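Local coordinates for protein putative gamma-glutamylcyclotransferase YkqA (PDB 2QIK) that probably acts as a gamma-glutamylcyclotransferase, splitting gamma-glutamyl compounds with release of cyclic 5-oxoproline, at residues G188-I193 with V217-G222; T82-V85 with G90-I93; N139-K144 with Q248-R253; G35-A40 with P44-N49; F167-E172 with L210-A215. One frame throughout, in Å; residues are numbered along the deposited sequence. Where two conformers were deposited one is given.

Interaction 1: residues G188-I193 with V217-G222; sequences GVLYRI and VDVEAG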
# COMPACT_ATOMS: atom_id res chain seq x y z
N GLY A 188 1.25 4.57 13.17
CA GLY A 188 -0.12 5.00 12.87
C GLY A 188 -1.07 4.31 13.80
O GLY A 188 -0.66 3.67 14.76
N VAL A 189 -2.34 4.43 13.51
CA VAL A 189 -3.45 3.83 14.30
C VAL A 189 -4.05 2.73 13.40
O VAL A 189 -4.40 2.99 12.26
CB VAL A 189 -4.57 4.91 14.63
CG1 VAL A 189 -5.69 4.35 15.48
CG2 VAL A 189 -3.99 6.18 15.24
N LEU A 190 -4.23 1.56 13.96
CA LEU A 190 -4.92 0.47 13.29
C LEU A 190 -6.32 0.41 13.83
O LEU A 190 -6.54 0.31 15.05
CB LEU A 190 -4.19 -0.86 13.53
CG LEU A 190 -4.73 -2.02 12.74
CD1 LEU A 190 -4.44 -1.81 11.26
CD2 LEU A 190 -4.16 -3.33 13.21
N TYR A 191 -7.31 0.50 12.95
CA TYR A 191 -8.71 0.37 13.28
C TYR A 191 -9.28 -0.96 12.79
O TYR A 191 -8.90 -1.45 11.73
CB TYR A 191 -9.53 1.43 12.59
CG TYR A 191 -9.29 2.88 12.91
CD1 TYR A 191 -9.91 3.50 13.97
CD2 TYR A 191 -8.51 3.64 12.09
CE1 TYR A 191 -9.74 4.82 14.24
CE2 TYR A 191 -8.31 5.02 12.34
CZ TYR A 191 -8.96 5.59 13.40
OH TYR A 191 -8.82 6.95 13.64
N ARG A 192 -10.17 -1.58 13.56
CA ARG A 192 -10.99 -2.70 13.07
C ARG A 192 -12.32 -2.10 12.59
O ARG A 192 -13.06 -1.50 13.39
CB ARG A 192 -11.27 -3.67 14.21
CG ARG A 192 -12.05 -4.90 13.80
CD ARG A 192 -12.34 -5.80 14.92
NE ARG A 192 -11.13 -6.34 15.41
CZ ARG A 192 -10.45 -5.95 16.50
NH1 ARG A 192 -10.93 -5.00 17.30
NH2 ARG A 192 -9.30 -6.53 16.80
N ILE A 193 -12.58 -2.20 11.29
CA ILE A 193 -13.77 -1.59 10.69
C ILE A 193 -14.59 -2.65 9.93
O ILE A 193 -14.02 -3.62 9.42
CB ILE A 193 -13.41 -0.42 9.79
CG1 ILE A 193 -12.73 -0.88 8.47
CG2 ILE A 193 -12.56 0.63 10.47
CD1 ILE A 193 -12.40 0.28 7.53
N VAL A 217 -0.21 -3.50 4.11
CA VAL A 217 0.95 -3.53 4.96
C VAL A 217 0.67 -4.46 6.11
O VAL A 217 -0.44 -4.68 6.53
CB VAL A 217 1.34 -2.11 5.49
CG1 VAL A 217 1.84 -1.27 4.37
CG2 VAL A 217 0.20 -1.44 6.25
N ASP A 218 1.76 -4.98 6.67
CA ASP A 218 1.72 -5.82 7.90
C ASP A 218 2.24 -4.96 9.04
O ASP A 218 3.28 -4.31 8.92
CB ASP A 218 2.61 -7.06 7.80
CG ASP A 218 2.14 -8.07 6.80
OD1 ASP A 218 1.07 -7.95 6.16
OD2 ASP A 218 2.84 -9.11 6.66
N VAL A 219 1.52 -4.90 10.18
CA VAL A 219 1.90 -4.03 11.27
C VAL A 219 1.85 -4.72 12.58
O VAL A 219 1.21 -5.76 12.66
CB VAL A 219 1.06 -2.72 11.37
CG1 VAL A 219 1.08 -1.96 10.08
CG2 VAL A 219 -0.38 -3.04 11.85
N GLU A 220 2.55 -4.11 13.57
CA GLU A 220 2.56 -4.61 14.90
C GLU A 220 1.74 -3.71 15.80
O GLU A 220 2.05 -2.57 15.88
CB GLU A 220 3.99 -4.81 15.43
CG GLU A 220 3.91 -5.94 16.45
CD GLU A 220 5.20 -6.40 17.07
OE1 GLU A 220 6.29 -6.14 16.49
OE2 GLU A 220 5.05 -7.05 18.14
N ALA A 221 0.78 -4.27 16.50
CA ALA A 221 -0.06 -3.45 17.41
C ALA A 221 -0.38 -4.36 18.59
O ALA A 221 -1.05 -5.40 18.40
CB ALA A 221 -1.39 -2.99 16.68
N GLY A 222 0.00 -3.90 19.80
CA GLY A 222 -0.37 -4.58 21.05
C GLY A 222 0.33 -5.91 21.17
O GLY A 222 -0.19 -6.88 21.76
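L190 reaches across to V219 and A221 in a small, purely apolar contact between two strands that are packed against each other rather than hydrogen-bonded. Strand 185-193 belongs to a three-stranded antiparallel sheet and strand 212-221 to a two-stranded one, an arrangement consistent with the strand-rich core of AIG2-like proteins. Their nearest alpha carbons, those of L190 and A221, are 7.5 Å apart, too far for backbone pairing. The gap is bridged by one branch of the leucine: L190 CD2 meets V219 CG2 at 4.0 Å, the two side chains crossing obliquely. What carries the methyl there is an extended first torsion, with L190 CG anti to its own backbone N (chi1 -173°). Leucine suits this place because it spans the space between the strands, whereas V219 and A221 offer short methyl surfaces close to their backbone.

Further out, the backbone of L190 is hydrogen-bonded to V155 and G156 of strand 154-161, which holds the strand so that the leucine faces strand 212-221. V219 and A221 also touch A158 of that strand, and Y226 and C229 of strand 224-234 pack on the leucine. The same CD2 approaches a second methyl less closely, A221 CB at 4.5 Å.

Interaction 2: residues T82-V85 with G90-I93; sequences TVFV and GIKI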
# COMPACT_ATOMS: atom_id res chain seq x y z
N THR A 82 11.07 -9.94 -18.77
CA THR A 82 11.34 -8.87 -17.82
C THR A 82 10.48 -7.66 -18.13
O THR A 82 10.03 -7.46 -19.28
CB THR A 82 12.79 -8.46 -17.73
OG1 THR A 82 13.28 -8.07 -19.03
CG2 THR A 82 13.66 -9.61 -17.33
N VAL A 83 10.25 -6.83 -17.11
CA VAL A 83 9.59 -5.57 -17.21
C VAL A 83 10.33 -4.53 -16.36
O VAL A 83 11.05 -4.88 -15.41
CB VAL A 83 8.13 -5.63 -16.76
CG1 VAL A 83 7.23 -6.39 -17.77
CG2 VAL A 83 7.97 -6.25 -15.41
N PHE A 84 10.13 -3.28 -16.68
CA PHE A 84 10.51 -2.18 -15.82
C PHE A 84 9.45 -1.96 -14.76
O PHE A 84 8.28 -1.81 -15.08
CB PHE A 84 10.66 -0.88 -16.60
CG PHE A 84 11.87 -0.78 -17.46
CD1 PHE A 84 13.05 -0.52 -16.94
CD2 PHE A 84 11.75 -0.90 -18.82
CE1 PHE A 84 14.19 -0.42 -17.79
CE2 PHE A 84 12.88 -0.84 -19.63
CZ PHE A 84 14.07 -0.63 -19.14
N VAL A 85 9.89 -2.03 -13.52
CA VAL A 85 9.03 -1.92 -12.34
C VAL A 85 9.29 -0.58 -11.61
O VAL A 85 10.44 -0.29 -11.25
CB VAL A 85 9.28 -3.09 -11.40
CG1 VAL A 85 8.43 -2.95 -10.13
CG2 VAL A 85 8.98 -4.37 -12.05
N GLY A 90 12.94 4.12 -7.05
CA GLY A 90 13.41 4.02 -8.39
C GLY A 90 12.83 2.90 -9.21
O GLY A 90 12.08 2.09 -8.77
N ILE A 91 13.30 2.88 -10.45
CA ILE A 91 12.85 1.92 -11.45
C ILE A 91 13.79 0.79 -11.49
O ILE A 91 15.00 1.00 -11.58
CB ILE A 91 12.56 2.68 -12.79
CG1 ILE A 91 11.39 3.67 -12.40
CG2 ILE A 91 12.12 1.74 -13.82
CD1 ILE A 91 10.84 4.57 -13.44
N LYS A 92 13.27 -0.45 -11.51
CA LYS A 92 14.02 -1.71 -11.42
C LYS A 92 13.64 -2.59 -12.59
O LYS A 92 12.49 -2.61 -12.97
CB LYS A 92 13.65 -2.44 -10.10
CG LYS A 92 14.01 -1.67 -8.87
CD LYS A 92 13.95 -2.52 -7.65
CE LYS A 92 14.35 -1.72 -6.35
NZ LYS A 92 15.80 -1.39 -6.23
N ILE A 93 14.50 -3.46 -13.05
CA ILE A 93 14.13 -4.46 -14.05
C ILE A 93 13.92 -5.79 -13.30
O ILE A 93 14.75 -6.24 -12.54
CB ILE A 93 15.21 -4.59 -15.15
CG1 ILE A 93 15.35 -3.28 -15.92
CG2 ILE A 93 14.92 -5.71 -16.05
CD1 ILE A 93 16.44 -3.22 -16.91
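F84 and I93 stand side by side and point the same way, the phenylalanine ring leaning on the isoleucine: F84 CE1 is 3.6 Å from I93 CG1. They form a non-hydrogen-bonded pair of an antiparallel beta hairpin, the position where alpha carbons come nearest, here 4.6 Å, so that large side chains press together. I91 approaches the same ring differently, its side chain crossing that of F84 at about a right angle, with I91 CG2 4.0 Å from F84 CD1. On the other flank I93 sends its second branch to the threonine, I93 CG2 lying 3.9 Å from T82 CB. With CG1 anti to the carbonyl carbon (chi1 -63°) and CG2 anti to the backbone N, the beta-branched isoleucine can serve both neighbours at once.

V85 and K92 project from the other face as a hydrogen-bonded pair. V85 N gives K92 O an almost straight bond of 2.7 Å, and K92 N returns one of 2.8 Å to V85 O. G90 begins the second strand at a positive phi (113°), where a beta carbon would collide with the preceding carbonyl oxygen.

Strand 90-98 is one of the two edge strands of a five-stranded antiparallel sheet, and strand 79-87 lies between it and strand 25-34. V85, buried, packs on A31 and F6 on its face of the sheet, and K92 lies against L4, I27 and N28.

Interaction 3: residues N139-K144 with Q248-R253; sequences NARFQK and QIEIER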
# COMPACT_ATOMS: atom_id res chain seq x y z
N ASN A 139 -10.75 12.17 14.37
CA ASN A 139 -12.14 11.80 14.16
C ASN A 139 -13.09 12.88 13.68
O ASN A 139 -14.24 12.57 13.44
CB ASN A 139 -12.72 11.02 15.33
CG ASN A 139 -12.96 11.87 16.51
OD1 ASN A 139 -13.71 11.46 17.41
ND2 ASN A 139 -12.37 13.05 16.56
N ALA A 140 -12.65 14.13 13.55
CA ALA A 140 -13.63 15.18 13.26
C ALA A 140 -14.28 15.00 11.89
O ALA A 140 -15.48 15.13 11.77
CB ALA A 140 -13.00 16.53 13.33
N ARG A 141 -13.53 14.66 10.85
CA ARG A 141 -14.09 14.45 9.50
C ARG A 141 -15.00 13.21 9.54
O ARG A 141 -16.05 13.25 8.94
CB ARG A 141 -13.07 14.37 8.37
CG ARG A 141 -12.43 15.71 8.08
CD ARG A 141 -11.47 15.59 6.89
NE ARG A 141 -12.24 15.22 5.70
CZ ARG A 141 -11.72 14.88 4.52
NH1 ARG A 141 -10.44 14.86 4.46
NH2 ARG A 141 -12.53 14.51 3.50
N PHE A 142 -14.61 12.15 10.24
CA PHE A 142 -15.51 11.01 10.38
C PHE A 142 -16.84 11.46 10.94
O PHE A 142 -17.92 11.05 10.51
CB PHE A 142 -14.95 9.92 11.28
CG PHE A 142 -13.65 9.27 10.83
CD1 PHE A 142 -12.73 8.89 11.81
CD2 PHE A 142 -13.37 8.97 9.51
CE1 PHE A 142 -11.56 8.23 11.46
CE2 PHE A 142 -12.16 8.29 9.18
CZ PHE A 142 -11.26 7.97 10.17
N GLN A 143 -16.78 12.23 12.01
CA GLN A 143 -18.02 12.68 12.69
C GLN A 143 -18.87 13.50 11.73
O GLN A 143 -20.09 13.34 11.69
CB GLN A 143 -17.69 13.50 13.92
CG GLN A 143 -17.11 12.69 15.04
CD GLN A 143 -16.67 13.51 16.21
OE1 GLN A 143 -16.79 13.06 17.37
NE2 GLN A 143 -16.25 14.74 15.95
N LYS A 144 -18.28 14.42 10.98
CA LYS A 144 -19.02 15.24 9.99
C LYS A 144 -19.71 14.43 8.91
O LYS A 144 -20.77 14.79 8.44
CB LYS A 144 -18.16 16.29 9.35
CG LYS A 144 -17.71 17.36 10.27
CD LYS A 144 -16.90 18.39 9.54
CE LYS A 144 -15.62 18.66 10.27
NZ LYS A 144 -14.37 18.48 9.48
N GLN A 248 -2.83 19.85 9.17
CA GLN A 248 -1.80 19.52 10.11
C GLN A 248 -2.34 19.37 11.52
O GLN A 248 -1.95 18.47 12.28
CB GLN A 248 -0.70 20.57 10.10
CG GLN A 248 0.34 20.32 11.16
CD GLN A 248 1.65 21.12 11.06
OE1 GLN A 248 2.46 21.19 12.06
NE2 GLN A 248 1.89 21.66 9.92
N ILE A 249 -3.29 20.24 11.87
CA ILE A 249 -3.86 20.09 13.20
C ILE A 249 -4.58 18.77 13.40
O ILE A 249 -4.54 18.20 14.47
CB ILE A 249 -4.76 21.31 13.52
CG1 ILE A 249 -3.96 22.62 13.61
CG2 ILE A 249 -5.51 21.10 14.85
CD1 ILE A 249 -4.83 23.90 13.53
N GLU A 250 -5.27 18.27 12.37
CA GLU A 250 -5.92 16.94 12.46
C GLU A 250 -4.90 15.86 12.76
O GLU A 250 -5.09 15.04 13.64
CB GLU A 250 -6.67 16.64 11.19
CG GLU A 250 -7.85 17.54 10.95
CD GLU A 250 -8.44 17.38 9.57
OE1 GLU A 250 -8.42 18.41 8.85
OE2 GLU A 250 -9.03 16.36 9.20
N ILE A 251 -3.77 15.90 12.03
CA ILE A 251 -2.71 14.92 12.25
C ILE A 251 -2.18 14.98 13.65
O ILE A 251 -1.98 13.99 14.35
CB ILE A 251 -1.58 15.07 11.23
CG1 ILE A 251 -2.11 14.77 9.87
CG2 ILE A 251 -0.39 14.20 11.57
CD1 ILE A 251 -1.12 14.92 8.75
N GLU A 252 -1.97 16.20 14.11
CA GLU A 252 -1.42 16.38 15.43
C GLU A 252 -2.35 15.85 16.49
O GLU A 252 -1.89 15.21 17.43
CB GLU A 252 -1.08 17.86 15.69
CG GLU A 252 0.08 18.37 14.87
CD GLU A 252 0.52 19.74 15.23
OE1 GLU A 252 1.50 20.18 14.65
OE2 GLU A 252 -0.08 20.35 16.12
N ARG A 253 -3.64 16.09 16.38
CA ARG A 253 -4.59 15.62 17.40
C ARG A 253 -4.61 14.10 17.42
O ARG A 253 -4.61 13.48 18.48
CB ARG A 253 -5.99 16.16 17.08
CG ARG A 253 -6.35 17.56 17.45
CD ARG A 253 -7.90 17.73 17.54
NE ARG A 253 -8.55 17.45 16.25
CZ ARG A 253 -9.06 18.38 15.47
NH1 ARG A 253 -9.04 19.68 15.84
NH2 ARG A 253 -9.63 18.06 14.31
O HOH W 1 -8.27 15.59 6.04
O HOH W 2 -10.54 14.82 10.94
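R141 and E250 meet at about a right angle, and the arginine touches the carboxylate with its methylenes: R141 CD lies 3.4 Å from E250 OE2. The charged ends are not in direct contact, since R141 NE and E250 OE2 are 4.9 Å apart and the guanidinium and carboxylate planes stand 78° to each other. The arginine chain is extended at chi2 but bends at chi3 (63°), which turns the guanidinium aside after the aliphatic part has passed the carboxylate. E250, with its CG anti to the carbonyl carbon (chi1 -67°) and the chain straight beyond, stretches out from its helix to bring OE2 up to the methylenes of R141 and within reach of both waters.

Two waters complete the connection. One accepts a 3.0 Å bond from the backbone N of R141 and donates to E250 OE2 at 2.8 Å. The other sits in plane at the edge of the guanidinium, taking a bond from R141 NH1 at 2.8 Å, and gives only a weak one to the same OE2. Because E250 OE2 is tied through water to the N-H of R141 in the first turn of helix 140-145, the helix end as well as the arginine would probably favour its negative charge.

Beside this, A140 CB rests 3.8 Å from R253 NH2. Alanine leaves room for that guanidinium, whose stronger partner is D138 in a salt bridge; D138 also accepts a bond from A140 N. The arrangement is a water-mediated helix-helix contact, joining the first turn of helix 140-145 to helix 245-258.

Interaction 4: residues G35-A40 with P44-N49; sequences GSLFAA and PTVVFN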
# COMPACT_ATOMS: atom_id res chain seq x y z
N GLY A 35 0.48 -2.15 -17.41
CA GLY A 35 -0.14 -3.34 -17.93
C GLY A 35 -1.46 -3.57 -17.31
O GLY A 35 -1.92 -2.76 -16.53
N SER A 36 -2.11 -4.69 -17.66
CA SER A 36 -3.42 -5.01 -17.13
C SER A 36 -3.37 -6.37 -16.42
O SER A 36 -2.69 -7.27 -16.84
CB SER A 36 -4.40 -5.10 -18.25
OG SER A 36 -4.62 -3.84 -18.86
N LEU A 37 -4.16 -6.49 -15.38
CA LEU A 37 -4.36 -7.70 -14.57
C LEU A 37 -5.73 -8.28 -14.83
O LEU A 37 -6.68 -7.54 -14.88
CB LEU A 37 -4.25 -7.29 -13.10
CG LEU A 37 -4.35 -8.46 -12.13
CD1 LEU A 37 -3.21 -9.42 -12.20
CD2 LEU A 37 -4.46 -7.93 -10.70
N PHE A 38 -5.77 -9.60 -15.02
CA PHE A 38 -7.00 -10.31 -15.29
C PHE A 38 -7.14 -11.47 -14.33
O PHE A 38 -6.18 -12.16 -13.99
CB PHE A 38 -6.94 -10.89 -16.72
CG PHE A 38 -7.09 -9.84 -17.79
CD1 PHE A 38 -6.05 -9.12 -18.19
CD2 PHE A 38 -8.34 -9.62 -18.35
CE1 PHE A 38 -6.25 -8.12 -19.18
CE2 PHE A 38 -8.52 -8.63 -19.31
CZ PHE A 38 -7.53 -7.90 -19.66
N ALA A 39 -8.35 -11.77 -13.98
CA ALA A 39 -8.63 -13.07 -13.32
C ALA A 39 -8.95 -14.05 -14.48
O ALA A 39 -9.84 -13.78 -15.23
CB ALA A 39 -9.85 -12.94 -12.48
N ALA A 40 -8.18 -15.12 -14.61
CA ALA A 40 -8.34 -16.21 -15.56
C ALA A 40 -8.53 -17.41 -14.65
O ALA A 40 -9.06 -17.19 -13.55
CB ALA A 40 -7.08 -16.35 -16.46
N PRO A 44 -4.79 -15.54 -11.46
CA PRO A 44 -4.47 -14.20 -12.01
C PRO A 44 -3.45 -14.28 -13.19
O PRO A 44 -2.53 -15.07 -13.14
CB PRO A 44 -3.83 -13.45 -10.76
CG PRO A 44 -3.59 -14.49 -9.78
CD PRO A 44 -4.25 -15.75 -10.11
N THR A 45 -3.56 -13.40 -14.18
CA THR A 45 -2.49 -13.26 -15.18
C THR A 45 -2.43 -11.80 -15.59
O THR A 45 -3.32 -11.03 -15.35
CB THR A 45 -2.65 -14.22 -16.37
OG1 THR A 45 -1.46 -14.17 -17.22
CG2 THR A 45 -3.89 -13.83 -17.26
N VAL A 46 -1.40 -11.47 -16.29
CA VAL A 46 -1.20 -10.14 -16.85
C VAL A 46 -1.15 -10.20 -18.31
O VAL A 46 -0.84 -11.22 -18.87
CB VAL A 46 0.09 -9.53 -16.29
CG1 VAL A 46 -0.12 -9.35 -14.79
CG2 VAL A 46 1.40 -10.35 -16.65
N VAL A 47 -1.58 -9.08 -18.91
CA VAL A 47 -1.52 -8.88 -20.35
C VAL A 47 -1.00 -7.51 -20.60
O VAL A 47 -1.41 -6.54 -19.95
CB VAL A 47 -2.94 -9.01 -20.96
CG1 VAL A 47 -2.98 -8.76 -22.46
CG2 VAL A 47 -3.49 -10.43 -20.60
N PHE A 48 -0.12 -7.44 -21.58
CA PHE A 48 0.55 -6.18 -21.97
C PHE A 48 0.11 -5.82 -23.37
O PHE A 48 0.17 -6.62 -24.30
CB PHE A 48 2.03 -6.37 -21.95
CG PHE A 48 2.58 -6.77 -20.65
CD1 PHE A 48 2.62 -5.86 -19.63
CD2 PHE A 48 3.09 -8.03 -20.51
CE1 PHE A 48 3.06 -6.25 -18.42
CE2 PHE A 48 3.65 -8.38 -19.31
CZ PHE A 48 3.59 -7.49 -18.22
N ASN A 49 -0.29 -4.60 -23.57
CA ASN A 49 -0.58 -4.08 -24.90
C ASN A 49 -0.25 -2.59 -24.96
O ASN A 49 -0.11 -1.90 -23.96
CB ASN A 49 -2.02 -4.40 -25.27
CG ASN A 49 -2.90 -3.26 -25.21
OD1 ASN A 49 -2.97 -2.73 -24.35
ND2 ASN A 49 -3.09 -2.68 -26.34
O HOH W 3 -3.33 -5.19 -21.48
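F38 has its CG anti to the carbonyl carbon (chi1 -73°), which lays the ring against V47, whose CG2 is also anti to its own carbonyl carbon; F38 CD1 and V47 CG2 meet at 3.8 Å. The F38 ring also stacks with that of F107. Replacing it by the methyl of an alanine would probably leave V47 CG2 uncovered and F107 without its stacking partner. L37 instead extends with CG anti to the backbone N (chi1 -177°), so that its CD1 swings toward the partner strand, 3.5 Å from T45 O and 4.0 Å from V46 CG1.

Four backbone bonds hold the strands, in two hydrogen-bonded pairs. S36 N to V47 O and V47 N to S36 O are both 3.0 Å; F38 N to T45 O and T45 N to F38 O are both 2.9 Å. V47 O has a second donor, a water at 2.8 Å that is also weakly bonded to S36 OG.

The result is an antiparallel beta hairpin, strands 36-39 and 44-47, extended by strand 108-110 beside the first. Apolar L37 and V46 suit the face they share, for both pack on Y8, a substrate-binding residue by similarity. T45 belongs to the other face, along with F38, and its hydroxyl is satisfied by M99 N, so that a polar group is accepted in a buried place. At the hairpin's open end F48 bends back toward G35, F48 CD1 lying 4.1 Å from G35 CA. A beta carbon on G35 would fall 2.9 Å from F48 CE1, and glycine alone leaves the ring its room.

Interaction 5: residues F167-E172 with L210-A215; sequences FTLKRE and LTYRPA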
# COMPACT_ATOMS: atom_id res chain seq x y z
N PHE A 167 5.10 13.97 3.08
CA PHE A 167 4.03 14.83 2.60
C PHE A 167 4.22 15.05 1.10
O PHE A 167 4.73 16.08 0.67
CB PHE A 167 4.01 16.11 3.44
CG PHE A 167 3.62 15.78 4.82
CD1 PHE A 167 4.49 15.23 5.74
CD2 PHE A 167 2.30 15.89 5.16
CE1 PHE A 167 4.02 14.77 6.96
CE2 PHE A 167 1.84 15.50 6.38
CZ PHE A 167 2.67 14.90 7.26
N THR A 168 3.83 14.02 0.32
CA THR A 168 4.18 13.93 -1.07
C THR A 168 3.02 14.21 -2.03
O THR A 168 3.26 14.25 -3.24
CB THR A 168 4.69 12.53 -1.38
OG1 THR A 168 3.61 11.64 -1.23
CG2 THR A 168 5.82 12.06 -0.49
N LEU A 169 1.80 14.38 -1.54
CA LEU A 169 0.66 14.73 -2.42
C LEU A 169 0.62 16.22 -2.52
O LEU A 169 0.44 16.89 -1.52
CB LEU A 169 -0.67 14.21 -1.87
CG LEU A 169 -1.82 14.47 -2.81
CD1 LEU A 169 -1.85 13.57 -3.95
CD2 LEU A 169 -3.14 14.35 -2.03
N LYS A 170 0.79 16.75 -3.71
CA LYS A 170 0.77 18.20 -3.82
C LYS A 170 -0.64 18.72 -4.16
O LYS A 170 -1.28 18.32 -5.12
CB LYS A 170 1.87 18.62 -4.76
CG LYS A 170 1.94 20.12 -4.99
CD LYS A 170 0.84 20.55 -5.95
CE LYS A 170 0.76 19.78 -7.26
NZ LYS A 170 2.09 19.90 -7.91
N ARG A 171 -1.07 19.65 -3.33
CA ARG A 171 -2.33 20.35 -3.55
C ARG A 171 -2.03 21.85 -3.52
O ARG A 171 -0.95 22.31 -3.15
CB ARG A 171 -3.36 19.99 -2.48
CG ARG A 171 -3.75 18.52 -2.43
CD ARG A 171 -4.13 17.95 -3.72
NE ARG A 171 -5.35 17.16 -3.63
CZ ARG A 171 -5.69 16.22 -4.50
NH1 ARG A 171 -4.88 15.92 -5.49
NH2 ARG A 171 -6.83 15.55 -4.34
N GLU A 172 -3.03 22.61 -3.91
CA GLU A 172 -2.82 24.04 -4.01
C GLU A 172 -2.51 24.67 -2.67
O GLU A 172 -1.70 25.64 -2.62
CB GLU A 172 -4.01 24.70 -4.76
CG GLU A 172 -4.20 24.18 -6.20
CD GLU A 172 -5.49 24.67 -6.90
OE1 GLU A 172 -5.40 25.40 -7.97
OE2 GLU A 172 -6.62 24.34 -6.43
N LEU A 210 -7.61 8.52 -8.91
CA LEU A 210 -6.20 8.16 -8.92
C LEU A 210 -5.39 9.14 -8.05
O LEU A 210 -4.28 9.52 -8.33
CB LEU A 210 -5.60 8.02 -10.30
CG LEU A 210 -6.41 7.03 -11.15
CD1 LEU A 210 -5.76 6.96 -12.56
CD2 LEU A 210 -6.42 5.63 -10.61
N THR A 211 -5.95 9.49 -6.91
CA THR A 211 -5.27 10.36 -5.91
C THR A 211 -4.37 9.45 -5.05
O THR A 211 -3.15 9.56 -5.05
CB THR A 211 -6.26 11.16 -5.10
OG1 THR A 211 -7.17 11.87 -5.93
CG2 THR A 211 -5.53 12.15 -4.19
N TYR A 212 -4.99 8.54 -4.30
CA TYR A 212 -4.35 7.48 -3.56
C TYR A 212 -4.79 6.16 -4.16
O TYR A 212 -5.87 6.06 -4.76
CB TYR A 212 -4.76 7.45 -2.08
CG TYR A 212 -4.22 8.62 -1.26
CD1 TYR A 212 -3.17 8.47 -0.37
CD2 TYR A 212 -4.80 9.88 -1.38
CE1 TYR A 212 -2.68 9.52 0.32
CE2 TYR A 212 -4.30 10.94 -0.69
CZ TYR A 212 -3.22 10.76 0.19
OH TYR A 212 -2.74 11.86 0.87
N ARG A 213 -4.00 5.14 -3.91
CA ARG A 213 -4.43 3.76 -4.17
C ARG A 213 -4.56 2.99 -2.86
O ARG A 213 -3.82 3.26 -1.90
CB ARG A 213 -3.41 3.03 -5.01
CG ARG A 213 -2.06 2.90 -4.50
CD ARG A 213 -1.15 2.15 -5.45
NE ARG A 213 0.09 1.91 -4.90
CZ ARG A 213 0.44 0.74 -4.22
NH1 ARG A 213 -0.31 -0.33 -4.12
NH2 ARG A 213 1.61 0.63 -3.80
N PRO A 214 -5.47 2.01 -2.80
CA PRO A 214 -5.44 1.04 -1.72
C PRO A 214 -4.13 0.28 -1.77
O PRO A 214 -3.58 0.03 -2.86
CB PRO A 214 -6.64 0.16 -2.03
CG PRO A 214 -7.44 0.80 -3.10
CD PRO A 214 -6.48 1.64 -3.85
N ALA A 215 -3.61 -0.07 -0.61
CA ALA A 215 -2.39 -0.79 -0.48
C ALA A 215 -2.44 -1.62 0.77
O ALA A 215 -3.35 -1.46 1.60
CB ALA A 215 -1.19 0.16 -0.48
O HOH W 4 -8.77 13.61 -4.67
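L169 sits in a classic beta bulge, where it and T168 both face R176 on the partner strand, and from there its side chain reaches T211, just before strand 212-221, and Y212, its first residue. A bound citrate, probably from the crystallisation liquor, lies about 3 Å from the side chain of Y212, so the contact borders a place where a small molecule can sit, perhaps a pocket, away from the predicted substrate residues.

The leucine does most of the touching through one methyl. L169 CD2 is 3.8 Å from Y212 CE2 on the ring and 3.9 Å from T211 CG2, lying aslant to the tyrosine and at about a right angle to the threonine. With OG1 beside the backbone N (chi1 -52°), T211 CG2 falls anti to that N, turned to leucine and arginine alike. R171 NH2 comes within 3.6 Å of T211 CG2, while L169 CD2 lies 3.8 Å from the plane of the same guanidinium, over one face and offset toward the rim.

Water links the polar ends. It lies at the edge of the R171 guanidinium, in its plane, with a weak bond to NH2, and 2.7 Å from T211 OG1. That hydroxyl has a stronger partner in S209. Y212 OH, likewise, is bonded to A177 O, so the tyrosine suits a buried place where its ring packs and its hydroxyl is satisfied.

Strand 174-180, the hairpin partner of strand 164-171, contributes R176 beside both L169 and Y212. From strand 224-234, V234 touches the same two residues.

How the interactions relate
The five contacts fall into two groups. Interactions 2 and 4 lie together in the first AIG2-like region, their centres about 17 Å apart, with V83 CG1 3.8 Å from F48 CZ. Interaction 4 borders the predicted substrate site, the L37 side chain being about 4 Å from that of Y8; interaction 2 stands further back, its V83 side chain about 8 Å away. In the second group Y191 OH touches F142 CE1 at 3.7 Å, linking interactions 1 and 3, and I251 CD1 touches F167 CE2 at 3.8 Å, linking 3 and 5; 1 and 5 share strand 212-221. Bound citrate lies about 3 Å from the Y212 side chain (interaction 5) and about 6 Å from that of R141 (interaction 3).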